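Angiopoietin-related protein 6 (Homo sapiens, PDB 6Y43) is a secreted angiopoietin-like factor whose fibrinogen-like globe domain, with its bound calcium ion, probably mediates recognition of partner molecules. Local coordinates at residues Gln52-Gly57 / Leu180-Trp184. Residues are numbered along the deposited sequence; the frame is centred on the assembly and turned at random.
Sequences QRRQDG and LNGVW. With EDO (1,2-ethanediol), chain C.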
loop_
_atom_site.group_PDB
_atom_site.type_symbol
_atom_site.label_atom_id
_atom_site.label_comp_id
_atom_site.label_asym_id
_atom_site.label_seq_id
_atom_site.Cartn_x
_atom_site.Cartn_y
_atom_site.Cartn_z
ATOM N N GLN A 52 -1.677 2.126 2.579
ATOM C CA GLN A 52 -2.174 0.802 2.902
ATOM C C GLN A 52 -1.495 0.384 4.185
ATOM O O GLN A 52 -0.301 0.652 4.353
ATOM C CB GLN A 52 -1.841 -0.205 1.797
ATOM C CG GLN A 52 -2.492 -1.539 2.009
ATOM C CD GLN A 52 -1.568 -2.586 2.594
ATOM O OE1 GLN A 52 -0.466 -2.281 3.057
ATOM N NE2 GLN A 52 -2.023 -3.843 2.576
ATOM N N ARG A 53 -2.245 -0.240 5.094
ATOM C CA ARG A 53 -1.622 -0.767 6.303
ATOM C C ARG A 53 -2.416 -1.946 6.829
ATOM O O ARG A 53 -3.653 -1.887 6.908
ATOM C CB ARG A 53 -1.511 0.289 7.406
ATOM C CG ARG A 53 -0.790 -0.225 8.629
ATOM C CD ARG A 53 -0.348 0.944 9.528
ATOM N NE ARG A 53 -1.475 1.813 9.809
ATOM C CZ ARG A 53 -1.388 3.088 10.170
ATOM N NH1 ARG A 53 -0.216 3.676 10.307
ATOM N NH2 ARG A 53 -2.492 3.767 10.378
ATOM N N ARG A 54 -1.693 -2.998 7.196
ATOM C CA ARG A 54 -2.220 -4.169 7.883
ATOM C C ARG A 54 -1.502 -4.354 9.212
ATOM O O ARG A 54 -0.279 -4.222 9.274
ATOM C CB ARG A 54 -1.984 -5.448 7.094
ATOM C CG ARG A 54 -2.315 -5.412 5.610
ATOM C CD ARG A 54 -3.759 -5.037 5.403
ATOM N NE ARG A 54 -4.716 -6.026 5.894
ATOM C CZ ARG A 54 -5.089 -7.115 5.235
ATOM N NH1 ARG A 54 -4.554 -7.402 4.059
ATOM N NH2 ARG A 54 -6.007 -7.935 5.744
ATOM N N GLN A 55 -2.239 -4.733 10.254
ATOM C CA GLN A 55 -1.576 -4.882 11.546
ATOM C C GLN A 55 -2.384 -5.661 12.574
ATOM O O GLN A 55 -1.826 -6.079 13.597
ATOM C CB GLN A 55 -1.226 -3.511 12.127
ATOM C CG GLN A 55 -2.457 -2.652 12.458
ATOM C CD GLN A 55 -2.094 -1.235 12.882
ATOM O OE1 GLN A 55 -1.098 -0.678 12.423
ATOM N NE2 GLN A 55 -2.880 -0.666 13.779
ATOM N N ASP A 56 -3.677 -5.856 12.348
ATOM C CA ASP A 56 -4.446 -6.545 13.382
ATOM C C ASP A 56 -5.729 -7.241 12.945
ATOM O O ASP A 56 -6.457 -7.775 13.794
ATOM C CB ASP A 56 -4.774 -5.550 14.508
ATOM C CG ASP A 56 -5.686 -4.406 14.050
ATOM O OD1 ASP A 56 -6.262 -4.476 12.946
ATOM O OD2 ASP A 56 -5.889 -3.435 14.829
ATOM N N GLY A 57 -6.001 -7.294 11.638
ATOM C CA GLY A 57 -7.164 -8.021 11.175
ATOM C C GLY A 57 -8.503 -7.361 11.442
ATOM O O GLY A 57 -9.543 -8.026 11.343
ATOM N N LEU A 180 -0.371 -8.188 -0.259
ATOM C CA LEU A 180 -0.482 -7.412 0.970
ATOM C C LEU A 180 -1.920 -7.087 1.326
ATOM O O LEU A 180 -2.181 -6.744 2.482
ATOM C CB LEU A 180 0.334 -6.129 0.883
ATOM C CG LEU A 180 1.844 -6.324 0.668
ATOM C CD1 LEU A 180 2.540 -4.994 0.735
ATOM C CD2 LEU A 180 2.434 -7.331 1.653
ATOM N N ASN A 181 -2.865 -7.209 0.388
ATOM C CA ASN A 181 -4.272 -7.012 0.701
ATOM C C ASN A 181 -5.002 -8.322 0.988
ATOM O O ASN A 181 -6.234 -8.353 0.971
ATOM C CB ASN A 181 -4.966 -6.241 -0.417
ATOM C CG ASN A 181 -4.556 -4.790 -0.457
ATOM O OD1 ASN A 181 -4.044 -4.238 0.531
ATOM N ND2 ASN A 181 -4.794 -4.150 -1.585
ATOM N N GLY A 182 -4.262 -9.388 1.279
ATOM C CA GLY A 182 -4.843 -10.688 1.516
ATOM C C GLY A 182 -5.359 -10.839 2.926
ATOM O O GLY A 182 -5.701 -9.872 3.611
ATOM N N VAL A 183 -5.464 -12.091 3.338
ATOM C CA VAL A 183 -6.009 -12.425 4.645
ATOM C C VAL A 183 -4.934 -12.221 5.703
ATOM O O VAL A 183 -3.887 -12.867 5.653
ATOM C CB VAL A 183 -6.503 -13.875 4.672
ATOM C CG1 VAL A 183 -7.108 -14.169 6.043
ATOM C CG2 VAL A 183 -7.479 -14.144 3.558
ATOM N N TRP A 184 -5.194 -11.336 6.666
ATOM C CA TRP A 184 -4.320 -11.184 7.832
ATOM C C TRP A 184 -4.631 -12.312 8.810
ATOM O O TRP A 184 -5.711 -12.351 9.409
ATOM C CB TRP A 184 -4.513 -9.816 8.484
ATOM C CG TRP A 184 -3.508 -9.508 9.581
ATOM C CD1 TRP A 184 -2.290 -8.917 9.435
ATOM C CD2 TRP A 184 -3.645 -9.800 10.970
ATOM N NE1 TRP A 184 -1.661 -8.815 10.649
ATOM C CE2 TRP A 184 -2.466 -9.358 11.612
ATOM C CE3 TRP A 184 -4.646 -10.397 11.734
ATOM C CZ2 TRP A 184 -2.273 -9.466 13.000
ATOM C CZ3 TRP A 184 -4.450 -10.519 13.105
ATOM C CH2 TRP A 184 -3.270 -10.070 13.718
HETATM C C1 EDO C . -1.155 3.112 14.006
HETATM O O1 EDO C . -2.160 2.211 14.498
HETATM C C2 EDO C . 0.205 2.433 14.031
HETATM O O2 EDO C . 0.189 1.428 13.015
#
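The backbones of Gly57 and Trp184 come closest, 5.4 Å between CA atoms, where the end of strand 48-54 and the turn after it meet the irregular loop 180-184. Arg54 carries most of the polar contact. Its chain bends at chi2 (-58°) and again at chi3 (-66°), which turns the guanidinium edge toward the loop backbone. Arg54 NH1 and Arg54 NH2 both grip Gly182 O, end-on, at 2.8 and 2.9 Å. Arg54 NH2 approaches Gly182 O nearly in line with the carbonyl bond, though the hydrogen bond is bent at the hydrogen. Arg54 NH1 also donates to Leu180 O at 2.9 Å. Both carbonyl oxygens lie close to the guanidinium plane, so the three bonds fix its rotation. Phe61 adds a cation-pi contact. A leucine in place of Arg54 would probably leave the carbonyls of Leu180 and Gly182 without these donors and the loop less firmly tied.

Two residues earlier on the same strand, Gln52 NE2 donates to Asn181 OD1 at 2.9 Å, with the two amide planes 45° apart. Gln52 OE1 is buried without a partner. Asn181 ND2 is held by Gly169 O.

At the outer end, Trp184 lays one ring face against the backbone of residues 55-57. Gly57 N sits 3.4 Å from Trp184 CE3. Glu78 accepts from the backbone N of Gln55, Asp56 and Gly57, while Trp184 NE1 bonds to Arg211 O.

The contact joins the central antiparallel sheet of the fibrinogen C-terminal globular domain to the long, mostly irregular region that also carries the calcium site.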